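Local atomic coordinates of DNA damage response protein Rtt109, putative (Neosartorya fumigata, PDB entry 5ZB9), a protein that probably acetylates histone lysines, notably on histone H3, with acetyl-CoA as donor, and is linked to DNA replication and the DNA damage response. Residues A[26-31]-A[422-427]; A[196-201]-A[327-332]; A[415-420]-A[457-462]. One frame throughout, in Å; residues are numbered along the deposited sequence.

Interaction 1: A[26-31]-A[422-427]; sequences RHISSA and EDYKAA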
# COMPACT_ATOMS: atom_id res chain seq x y z
N ARG A 26 -13.03 8.32 -9.98
CA ARG A 26 -12.99 7.27 -10.97
C ARG A 26 -12.05 6.18 -10.46
O ARG A 26 -10.84 6.38 -10.31
CB ARG A 26 -12.54 7.82 -12.33
CG ARG A 26 -13.54 8.82 -12.92
CD ARG A 26 -13.07 9.46 -14.23
NE ARG A 26 -14.11 10.31 -14.80
CZ ARG A 26 -14.24 11.61 -14.55
NH1 ARG A 26 -13.39 12.23 -13.75
NH2 ARG A 26 -15.23 12.30 -15.11
N HIS A 27 -12.64 5.04 -10.17
CA HIS A 27 -11.92 3.91 -9.66
C HIS A 27 -11.87 2.86 -10.77
O HIS A 27 -12.89 2.31 -11.17
CB HIS A 27 -12.62 3.38 -8.41
CG HIS A 27 -12.10 2.07 -7.91
ND1 HIS A 27 -12.81 1.26 -7.05
CD2 HIS A 27 -10.93 1.43 -8.14
CE1 HIS A 27 -12.11 0.18 -6.78
NE2 HIS A 27 -10.96 0.25 -7.44
N ILE A 28 -10.68 2.60 -11.30
CA ILE A 28 -10.59 1.56 -12.31
C ILE A 28 -9.74 0.43 -11.75
O ILE A 28 -8.85 0.66 -10.95
CB ILE A 28 -10.02 2.08 -13.65
CG1 ILE A 28 -8.58 2.55 -13.50
CG2 ILE A 28 -10.88 3.23 -14.20
CD1 ILE A 28 -7.97 2.98 -14.80
N SER A 29 -10.05 -0.79 -12.16
CA SER A 29 -9.30 -1.94 -11.67
C SER A 29 -9.11 -2.97 -12.77
O SER A 29 -9.69 -2.86 -13.84
CB SER A 29 -10.01 -2.58 -10.47
OG SER A 29 -11.19 -3.26 -10.85
N SER A 30 -8.26 -3.96 -12.49
CA SER A 30 -8.08 -5.07 -13.42
C SER A 30 -8.43 -6.36 -12.70
O SER A 30 -8.41 -6.42 -11.47
CB SER A 30 -6.64 -5.10 -13.95
OG SER A 30 -5.72 -5.30 -12.89
N ALA A 31 -8.78 -7.40 -13.44
CA ALA A 31 -9.17 -8.65 -12.80
C ALA A 31 -7.92 -9.32 -12.29
O ALA A 31 -6.84 -9.09 -12.84
CB ALA A 31 -9.92 -9.55 -13.77
N GLU A 422 -4.08 -5.19 -20.22
CA GLU A 422 -3.60 -4.32 -21.29
C GLU A 422 -4.24 -2.93 -21.24
O GLU A 422 -3.54 -1.91 -21.34
CB GLU A 422 -3.87 -4.98 -22.65
CG GLU A 422 -3.48 -4.13 -23.85
CD GLU A 422 -3.96 -4.73 -25.17
OE1 GLU A 422 -3.16 -4.78 -26.13
OE2 GLU A 422 -5.15 -5.14 -25.25
N ASP A 423 -5.56 -2.88 -21.09
CA ASP A 423 -6.27 -1.60 -21.06
C ASP A 423 -5.98 -0.77 -19.81
O ASP A 423 -5.95 0.47 -19.87
CB ASP A 423 -7.78 -1.84 -21.18
CG ASP A 423 -8.18 -2.32 -22.55
OD1 ASP A 423 -7.35 -2.19 -23.48
OD2 ASP A 423 -9.32 -2.82 -22.71
N TYR A 424 -5.79 -1.45 -18.69
CA TYR A 424 -5.44 -0.77 -17.44
C TYR A 424 -4.10 -0.05 -17.60
O TYR A 424 -4.00 1.14 -17.29
CB TYR A 424 -5.40 -1.77 -16.28
CG TYR A 424 -5.01 -1.14 -14.96
CD1 TYR A 424 -5.98 -0.65 -14.08
CD2 TYR A 424 -3.67 -1.03 -14.59
CE1 TYR A 424 -5.62 -0.07 -12.87
CE2 TYR A 424 -3.31 -0.45 -13.39
CZ TYR A 424 -4.28 0.03 -12.53
OH TYR A 424 -3.91 0.60 -11.34
N LYS A 425 -3.09 -0.78 -18.08
CA LYS A 425 -1.80 -0.17 -18.42
C LYS A 425 -1.95 1.03 -19.35
O LYS A 425 -1.30 2.05 -19.16
CB LYS A 425 -0.88 -1.20 -19.08
CG LYS A 425 -0.26 -2.22 -18.13
CD LYS A 425 0.44 -3.34 -18.92
CE LYS A 425 1.64 -3.91 -18.17
NZ LYS A 425 2.77 -2.94 -18.09
N ALA A 426 -2.83 0.91 -20.35
CA ALA A 426 -3.03 2.01 -21.29
C ALA A 426 -3.68 3.20 -20.60
O ALA A 426 -3.41 4.35 -20.94
CB ALA A 426 -3.87 1.56 -22.48
N ALA A 427 -4.52 2.92 -19.61
CA ALA A 427 -5.19 3.99 -18.87
C ALA A 427 -4.18 4.77 -18.03
O ALA A 427 -4.22 6.00 -17.99
CB ALA A 427 -6.30 3.43 -17.99
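Ile28 and Ala427 meet methyl to methyl where helix 421-432 packs on the mixed beta-sheet of this acetyltransferase of the KAT11 family, which resembles p300/CBP in fold. Strand 26-30 and helix 422-427 run roughly antiparallel, at 141°, with axes 8.3 Å apart at their nearest. The tight part is gathered around Ile28. Its CG1 lies between the backbone N and the carbonyl carbon (chi1 65°), and from there CD1 reaches the CB of Ala427 at 3.6 Å. The same CG1 comes to 4.0 Å from CE1 of Tyr424, the two side chains crossing obliquely. Val453 of helix 439-457 and Leu419 of the neighbouring strand also touch Ile28, making it part of a wider apolar cluster.

Toward Ser30 the packing becomes sparser. Ser30 CB and Tyr424 CB approach to 4.2 Å. The hydroxyl of Ser30 is taken up by the backbone N of Asn54. Here the contact is van der Waals only, yet its touching residues remain buried; solvent lies on the other flank of the helix, where Glu422 and Lys425 are exposed. Tyr424 has CG anti to its backbone N (chi1 178°), which directs CG toward the strand, and its hydroxyl hydrogen-bonds Glu77. The side chain of Tyr424 is about 12 Å from that of Ala94, a residue that contacts CoA when CoA is bound. Along the ring edge, near the ring plane, the carbonyl Ile28 O stands 3.8 Å from Tyr424 CE1.

Interaction 2: A[196-201]-A[327-332]; sequences QESAKS and GLVNSV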
# COMPACT_ATOMS: atom_id res chain seq x y z
N GLN A 196 -9.50 -14.50 23.68
CA GLN A 196 -10.00 -13.13 23.58
C GLN A 196 -9.81 -12.57 22.17
O GLN A 196 -10.78 -12.26 21.48
CB GLN A 196 -9.29 -12.22 24.58
CG GLN A 196 -9.91 -12.19 25.97
CD GLN A 196 -9.43 -11.01 26.80
OE1 GLN A 196 -8.54 -10.26 26.38
NE2 GLN A 196 -10.02 -10.83 27.98
N GLU A 197 -8.55 -12.46 21.75
CA GLU A 197 -8.20 -11.84 20.48
C GLU A 197 -8.60 -12.67 19.26
O GLU A 197 -8.58 -12.16 18.14
CB GLU A 197 -6.69 -11.57 20.41
CG GLU A 197 -6.18 -10.54 21.40
CD GLU A 197 -4.67 -10.53 21.53
OE1 GLU A 197 -3.97 -10.86 20.53
OE2 GLU A 197 -4.18 -10.21 22.63
N SER A 198 -8.97 -13.93 19.48
CA SER A 198 -9.29 -14.82 18.36
C SER A 198 -10.71 -14.62 17.83
O SER A 198 -10.94 -14.65 16.63
CB SER A 198 -9.08 -16.28 18.75
OG SER A 198 -8.92 -17.11 17.61
N ALA A 199 -11.66 -14.39 18.74
CA ALA A 199 -13.06 -14.22 18.35
C ALA A 199 -13.32 -12.88 17.66
O ALA A 199 -14.39 -12.66 17.08
CB ALA A 199 -13.96 -14.37 19.57
N LYS A 200 -12.34 -11.98 17.72
CA LYS A 200 -12.48 -10.64 17.16
C LYS A 200 -11.38 -10.32 16.15
O LYS A 200 -10.29 -10.91 16.20
CB LYS A 200 -12.47 -9.60 18.29
CG LYS A 200 -11.41 -9.87 19.35
CD LYS A 200 -11.81 -9.28 20.70
CE LYS A 200 -13.21 -9.72 21.10
NZ LYS A 200 -13.35 -11.21 21.17
N SER A 201 -11.66 -9.41 15.23
CA SER A 201 -10.67 -8.96 14.26
C SER A 201 -9.66 -8.02 14.94
O SER A 201 -10.05 -7.02 15.55
CB SER A 201 -11.34 -8.26 13.09
OG SER A 201 -11.00 -8.89 11.87
N GLY A 327 -10.61 -15.86 14.51
CA GLY A 327 -10.15 -17.23 14.36
C GLY A 327 -8.66 -17.25 14.11
O GLY A 327 -8.09 -18.26 13.70
N LEU A 328 -8.03 -16.12 14.37
CA LEU A 328 -6.60 -15.95 14.12
C LEU A 328 -6.05 -14.90 15.08
O LEU A 328 -6.61 -13.81 15.20
CB LEU A 328 -6.35 -15.55 12.66
CG LEU A 328 -5.11 -16.09 11.94
CD1 LEU A 328 -5.13 -17.61 11.88
CD2 LEU A 328 -5.02 -15.50 10.53
N VAL A 329 -4.98 -15.25 15.79
CA VAL A 329 -4.29 -14.31 16.66
C VAL A 329 -2.89 -14.08 16.09
O VAL A 329 -2.46 -14.81 15.20
CB VAL A 329 -4.19 -14.81 18.11
CG1 VAL A 329 -5.57 -14.89 18.74
CG2 VAL A 329 -3.49 -16.16 18.16
N ASN A 330 -2.19 -13.07 16.60
CA ASN A 330 -0.87 -12.73 16.07
C ASN A 330 0.23 -13.71 16.49
O ASN A 330 1.39 -13.55 16.09
CB ASN A 330 -0.48 -11.30 16.46
CG ASN A 330 -0.21 -11.15 17.94
OD1 ASN A 330 -0.77 -11.87 18.77
ND2 ASN A 330 0.64 -10.20 18.28
N SER A 331 -0.12 -14.72 17.28
CA SER A 331 0.83 -15.75 17.70
C SER A 331 0.84 -16.94 16.74
O SER A 331 1.79 -17.73 16.72
CB SER A 331 0.53 -16.22 19.13
OG SER A 331 -0.57 -17.11 19.16
N VAL A 332 -0.23 -17.08 15.96
CA VAL A 332 -0.31 -18.12 14.94
C VAL A 332 0.62 -17.79 13.78
O VAL A 332 0.39 -16.84 13.04
CB VAL A 332 -1.75 -18.28 14.40
CG1 VAL A 332 -1.80 -19.35 13.32
CG2 VAL A 332 -2.71 -18.62 15.53
O HOH W 1 -8.00 -11.93 15.81
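Val329 turns a methyl group onto the backbone of Glu197 and Ser198, and this is the apolar part of a junction between the end of a short helix and a loop. CG1 of Val329, anti to its own carbonyl carbon (chi1 -66°), sits 3.6 Å from Ser198 N and 3.8 Å from Ser198 CB, and it also meets CB of Glu197 at 3.9 Å. One branch of the valine thus covers the peptide link and the first carbons of both side chains.

The direct polar link is between main chains: Gly327 N donates to Ser198 O, with an N-H...O angle of 157°. The modelled separation of these two atoms, 2.5 Å, is very short, and the exact length is doubtful. Gly327 has a positive phi of 98°, where a CB would collide with the carbonyl O of the residue before. Ser198 OG leans over the same stretch, 3.5 Å from Gly327 CA. A water lies between the carbonyls of Glu197 and Leu328, although its distances are too short to be taken literally.

Within each partner, further bonds fix the local shape. Lys200 curls back so that NZ donates to Gln196 O at 2.8 Å, and residues 329-332 form a type I turn. Outside the two segments, Thr184 OG1 hydrogen-bonds Glu197 OE2.

The contact lies well away from the CoA site. Helix 193-198 leads into strand 202-208, the antiparallel partner of strand 317-324, and the junction joins the segments that flank this strand pair at one end.

Interaction 3: A[415-420]-A[457-462]; sequences GHAVLS and ADQLWV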
# COMPACT_ATOMS: atom_id res chain seq x y z
N GLY A 415 -13.69 -1.75 -9.50
CA GLY A 415 -13.91 -0.34 -9.79
C GLY A 415 -15.15 -0.06 -10.61
O GLY A 415 -15.89 -0.97 -10.98
N HIS A 416 -15.37 1.22 -10.88
CA HIS A 416 -16.36 1.65 -11.85
C HIS A 416 -16.14 0.96 -13.19
O HIS A 416 -17.08 0.69 -13.93
CB HIS A 416 -16.31 3.16 -12.01
CG HIS A 416 -16.59 3.90 -10.75
ND1 HIS A 416 -15.62 4.61 -10.07
CD2 HIS A 416 -17.73 4.03 -10.02
CE1 HIS A 416 -16.15 5.15 -8.99
NE2 HIS A 416 -17.43 4.82 -8.93
N ALA A 417 -14.87 0.68 -13.50
CA ALA A 417 -14.51 -0.04 -14.72
C ALA A 417 -13.49 -1.12 -14.43
O ALA A 417 -12.43 -0.86 -13.85
CB ALA A 417 -13.98 0.92 -15.76
N VAL A 418 -13.81 -2.34 -14.82
CA VAL A 418 -12.84 -3.42 -14.77
C VAL A 418 -12.21 -3.57 -16.14
O VAL A 418 -12.87 -3.95 -17.10
CB VAL A 418 -13.50 -4.74 -14.35
CG1 VAL A 418 -12.47 -5.86 -14.35
CG2 VAL A 418 -14.16 -4.58 -12.98
N LEU A 419 -10.92 -3.24 -16.24
CA LEU A 419 -10.22 -3.29 -17.51
C LEU A 419 -9.34 -4.52 -17.61
O LEU A 419 -8.93 -5.09 -16.59
CB LEU A 419 -9.36 -2.04 -17.70
CG LEU A 419 -10.13 -0.74 -17.57
CD1 LEU A 419 -9.20 0.45 -17.69
CD2 LEU A 419 -11.22 -0.70 -18.63
N SER A 420 -9.06 -4.94 -18.84
CA SER A 420 -8.06 -5.95 -19.08
C SER A 420 -6.71 -5.43 -18.60
O SER A 420 -6.52 -4.21 -18.47
CB SER A 420 -7.99 -6.31 -20.57
OG SER A 420 -7.48 -5.22 -21.33
N ALA A 457 -13.37 1.46 -21.22
CA ALA A 457 -14.37 0.79 -20.39
C ALA A 457 -15.61 0.40 -21.16
O ALA A 457 -16.43 -0.38 -20.67
CB ALA A 457 -14.76 1.69 -19.23
N ASP A 458 -15.75 0.97 -22.36
CA ASP A 458 -17.00 0.91 -23.11
C ASP A 458 -18.15 1.40 -22.24
O ASP A 458 -19.15 0.70 -22.05
CB ASP A 458 -17.29 -0.51 -23.61
CG ASP A 458 -16.44 -0.89 -24.80
OD1 ASP A 458 -15.87 0.02 -25.45
OD2 ASP A 458 -16.34 -2.10 -25.10
N GLN A 459 -17.98 2.61 -21.70
CA GLN A 459 -19.05 3.38 -21.08
C GLN A 459 -19.01 4.79 -21.67
O GLN A 459 -18.03 5.16 -22.31
CB GLN A 459 -18.89 3.42 -19.56
CG GLN A 459 -18.94 2.04 -18.88
CD GLN A 459 -18.48 2.08 -17.41
OE1 GLN A 459 -18.67 3.08 -16.71
NE2 GLN A 459 -17.87 0.99 -16.95
N LEU A 460 -20.08 5.56 -21.49
CA LEU A 460 -20.11 6.93 -22.00
C LEU A 460 -19.41 7.87 -21.04
O LEU A 460 -18.86 8.90 -21.44
CB LEU A 460 -21.55 7.41 -22.20
CG LEU A 460 -22.37 6.94 -23.39
CD1 LEU A 460 -22.80 5.49 -23.23
CD2 LEU A 460 -23.59 7.84 -23.54
N TRP A 461 -19.45 7.51 -19.77
CA TRP A 461 -18.93 8.34 -18.70
C TRP A 461 -18.64 7.41 -17.54
O TRP A 461 -19.49 6.61 -17.17
CB TRP A 461 -19.93 9.43 -18.34
CG TRP A 461 -19.41 10.55 -17.50
CD1 TRP A 461 -18.85 11.72 -17.93
CD2 TRP A 461 -19.46 10.65 -16.07
NE1 TRP A 461 -18.53 12.52 -16.87
CE2 TRP A 461 -18.90 11.89 -15.71
CE3 TRP A 461 -19.92 9.80 -15.06
CZ2 TRP A 461 -18.77 12.30 -14.39
CZ3 TRP A 461 -19.80 10.21 -13.74
CH2 TRP A 461 -19.23 11.45 -13.42
N VAL A 462 -17.43 7.48 -17.00
CA VAL A 462 -17.02 6.60 -15.92
C VAL A 462 -16.91 7.37 -14.60
O VAL A 462 -16.41 8.49 -14.56
CB VAL A 462 -15.67 5.93 -16.23
CG1 VAL A 462 -15.12 5.18 -15.02
CG2 VAL A 462 -15.81 4.99 -17.43
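Ala417 and Ala457 stand methyl to methyl at the middle of this contact, their CB atoms 3.6 Å apart. Beside them Leu419 brings in one branch: CD2 rests 3.9 Å from Ala457 CA, so the leucine end covers the backbone of the last helical residue as well as its methyl. On the other side Val462 holds CG1 anti to its backbone N (chi1 171°) and sets it 3.8 Å from CB of His416. Small side chains let the strand lie close to the loop here, with CA atoms of Ala417 and Ala457 only 5.7 Å apart.

At the polar edge the extended side chain of Gln459 donates from NE2 to His416 O, a 3.1 Å bond that is nearly straight at 172°. The carbonyl oxygen lies in the plane of the glutamine amide, whereas the donor is tilted 29° from the carbonyl plane. The imidazole of His416 is held at both nitrogens, ND1 to His27 N and NE2 to Gln464 OE1, which fixes the rotation of the ring.

Helix 439-457 stops at a Schellman motif, with Asp458 at positive phi, and the chain then loops to strand 464-467. Strands 417-419 and 464-467 both pair with strand 22-35, the former parallel and the latter antiparallel, and this contact joins strand 417-419 and the residue before it to the loop that leads into strand 464-467.

Overall arrangement
Interactions 1 and 3 are neighbours, centres 8 Å apart, and reach the same sheet, where strands 22-35 and 417-419 are neighbours: strand 417-419 bonds to Ser29 and is followed by helix 421-432 after Ser420. Their segments alternate along the chain, so residues 415-427 are held both to the N-terminal strand and to the loop after helix 439-457. Interaction 1 is fully buried and purely van der Waals; interaction 3 is half buried, adding one side-chain-to-backbone hydrogen bond to its apolar centre. Interaction 2 stands apart, its centre 36 Å from that of interaction 1. Partly buried, it works through one main-chain hydrogen bond and the packing of a valine methyl on a helix end.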